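Local coordinates for oxysterol-binding protein homolog 3 (Saccharomyces cerevisiae, PDB 4IC4), which carries sterols and phospholipids such as PI(4)P between membranes in the hydrophobic pocket of its OSBP-related domain, at residues Arg244-Lys249 against Lys268-Leu273. Numbering follows the deposited sequence.
Sequences RSEGFK and KWTQSL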
loop_
_atom_site.group_PDB
_atom_site.type_symbol
_atom_site.label_atom_id
_atom_site.label_comp_id
_atom_site.label_asym_id
_atom_site.label_seq_id
_atom_site.Cartn_x
_atom_site.Cartn_y
_atom_site.Cartn_z
ATOM N N ARG A 244 -5.393 1.627 -22.136
ATOM C CA ARG A 244 -5.409 1.874 -20.698
ATOM C C ARG A 244 -5.631 3.350 -20.380
ATOM O O ARG A 244 -5.006 4.225 -20.980
ATOM C CB ARG A 244 -4.089 1.418 -20.060
ATOM C CG ARG A 244 -4.014 1.669 -18.550
ATOM C CD ARG A 244 -2.739 1.104 -17.929
ATOM N NE ARG A 244 -1.531 1.791 -18.381
ATOM C CZ ARG A 244 -0.296 1.456 -18.014
ATOM N NH1 ARG A 244 -0.097 0.435 -17.183
ATOM N NH2 ARG A 244 0.742 2.136 -18.480
ATOM N N SER A 245 -6.532 3.621 -19.442
ATOM C CA SER A 245 -6.810 4.990 -19.030
ATOM C C SER A 245 -5.679 5.458 -18.124
ATOM O O SER A 245 -5.449 4.876 -17.062
ATOM C CB SER A 245 -8.131 5.065 -18.267
ATOM O OG SER A 245 -8.294 6.350 -17.691
ATOM N N GLU A 246 -4.980 6.510 -18.537
ATOM C CA GLU A 246 -3.863 7.027 -17.755
ATOM C C GLU A 246 -4.005 8.481 -17.324
ATOM O O GLU A 246 -3.349 8.919 -16.377
ATOM C CB GLU A 246 -2.564 6.842 -18.542
ATOM C CG GLU A 246 -2.192 5.381 -18.728
ATOM C CD GLU A 246 -0.953 5.185 -19.573
ATOM O OE1 GLU A 246 -0.073 6.072 -19.562
ATOM O OE2 GLU A 246 -0.853 4.133 -20.238
ATOM N N GLY A 247 -4.869 9.229 -18.005
ATOM C CA GLY A 247 -5.048 10.628 -17.664
ATOM C C GLY A 247 -6.106 10.913 -16.615
ATOM O O GLY A 247 -6.987 10.092 -16.353
ATOM N N PHE A 248 -6.017 12.087 -16.004
ATOM C CA PHE A 248 -6.982 12.484 -14.991
ATOM C C PHE A 248 -6.929 13.990 -14.784
ATOM O O PHE A 248 -5.951 14.642 -15.148
ATOM C CB PHE A 248 -6.699 11.755 -13.674
ATOM C CG PHE A 248 -5.416 12.170 -13.011
ATOM C CD1 PHE A 248 -5.375 13.283 -12.180
ATOM C CD2 PHE A 248 -4.247 11.453 -13.231
ATOM C CE1 PHE A 248 -4.181 13.675 -11.576
ATOM C CE2 PHE A 248 -3.053 11.834 -12.635
ATOM C CZ PHE A 248 -3.018 12.947 -11.805
ATOM N N LYS A 249 -7.995 14.533 -14.209
ATOM C CA LYS A 249 -8.094 15.960 -13.947
ATOM C C LYS A 249 -8.428 16.162 -12.478
ATOM O O LYS A 249 -9.085 15.324 -11.859
ATOM C CB LYS A 249 -9.198 16.583 -14.809
ATOM C CG LYS A 249 -8.962 16.500 -16.310
ATOM C CD LYS A 249 -7.778 17.351 -16.740
ATOM C CE LYS A 249 -7.671 17.412 -18.259
ATOM N NZ LYS A 249 -6.546 18.276 -18.709
ATOM N N LYS A 268 -1.090 12.381 -15.832
ATOM C CA LYS A 268 -1.287 10.949 -16.004
ATOM C C LYS A 268 -0.701 10.285 -14.765
ATOM O O LYS A 268 0.411 10.620 -14.353
ATOM C CB LYS A 268 -0.559 10.452 -17.257
ATOM C CG LYS A 268 -1.126 10.988 -18.563
ATOM C CD LYS A 268 -0.400 10.396 -19.761
ATOM C CE LYS A 268 -1.049 10.819 -21.069
ATOM N NZ LYS A 268 -0.322 10.258 -22.245
ATOM N N TRP A 269 -1.442 9.357 -14.165
ATOM C CA TRP A 269 -0.948 8.694 -12.963
ATOM C C TRP A 269 0.251 7.799 -13.237
ATOM O O TRP A 269 0.880 7.284 -12.313
ATOM C CB TRP A 269 -2.059 7.888 -12.283
ATOM C CG TRP A 269 -2.768 6.919 -13.174
ATOM C CD1 TRP A 269 -3.913 7.142 -13.886
ATOM C CD2 TRP A 269 -2.380 5.570 -13.446
ATOM N NE1 TRP A 269 -4.264 6.012 -14.583
ATOM C CE2 TRP A 269 -3.339 5.031 -14.333
ATOM C CE3 TRP A 269 -1.316 4.762 -13.026
ATOM C CZ2 TRP A 269 -3.265 3.718 -14.810
ATOM C CZ3 TRP A 269 -1.241 3.456 -13.499
ATOM C CH2 TRP A 269 -2.212 2.948 -14.384
ATOM N N THR A 270 0.570 7.626 -14.514
ATOM C CA THR A 270 1.704 6.811 -14.920
ATOM C C THR A 270 2.949 7.665 -15.133
ATOM O O THR A 270 4.027 7.133 -15.406
ATOM C CB THR A 270 1.417 6.096 -16.249
ATOM O OG1 THR A 270 1.080 7.076 -17.241
ATOM C CG2 THR A 270 0.270 5.115 -16.100
ATOM N N GLN A 271 2.818 8.983 -15.000
ATOM C CA GLN A 271 3.966 9.850 -15.254
ATOM C C GLN A 271 4.112 11.110 -14.403
ATOM O O GLN A 271 5.107 11.271 -13.705
ATOM C CB GLN A 271 3.964 10.252 -16.733
ATOM C CG GLN A 271 5.335 10.557 -17.341
ATOM C CD GLN A 271 6.101 11.652 -16.618
ATOM O OE1 GLN A 271 6.749 11.407 -15.597
ATOM N NE2 GLN A 271 6.028 12.870 -17.145
ATOM N N SER A 272 3.135 12.011 -14.463
ATOM C CA SER A 272 3.247 13.258 -13.714
ATOM C C SER A 272 1.939 14.016 -13.561
ATOM O O SER A 272 0.930 13.663 -14.159
ATOM C CB SER A 272 4.256 14.174 -14.400
ATOM O OG SER A 272 3.792 14.523 -15.692
ATOM N N LEU A 273 1.990 15.077 -12.764
ATOM C CA LEU A 273 0.833 15.925 -12.504
ATOM C C LEU A 273 1.300 17.376 -12.483
ATOM O O LEU A 273 2.319 17.697 -11.872
ATOM C CB LEU A 273 0.207 15.557 -11.156
ATOM C CG LEU A 273 -0.924 16.435 -10.614
ATOM C CD1 LEU A 273 -2.058 16.499 -11.627
ATOM C CD2 LEU A 273 -1.424 15.864 -9.294
HETATM O O HOH W 1 -6.728 7.391 -15.614
#
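Arg244 runs out extended to CD, 4.0 Å from Trp269 CH2; the bend at chi3 (67°) then turns the guanidinium so that the Thr270 methyl CG2 lies over one of its faces. NE and NH2 both turn, in the guanidinium plane, onto OE2 of Glu246 in a side-on salt bridge, while NH1 is hydrogen-bonded to Arg110 O. At Ser245 the carbonyl oxygen takes the indole N-H of Trp269 on a lone pair (Trp269 NE1 to Ser245 O 3.0 Å), and a water links Ser245 OG, also hydrogen-bonded to Asp236 O, with Gly247 O and, weakly, the same NE1. Glu246 works twice: its backbone O receives Trp269 N (3.0 Å), nearly along the C=O axis, and its OE1 receives the hydroxyl of Thr270 OG1 (2.8 Å) from above the carboxylate plane. An alanine here would probably loosen the Arg244 guanidinium and the Thr270 side chain, which share this carboxylate. Gly247 faces Lys268 as an antiparallel non-hydrogen-bonded pair. Next, Phe248 puts its ring edge against the backbone, CE2 3.3 Å from Trp269 N; its CE1 also packs on Leu273 CD1 (3.5 Å). Gln271 and Ser272, both opposite Lys268, form a classic beta bulge. In the antiparallel barrel of this lipid-binding domain, the contact joins the start of strand 247-253 to the end of strand 263-268 and the turn leading into strand 272-275; helix 94-104 packs on Phe248 and Leu273, and strand 214-225 touches Arg244 and Trp269.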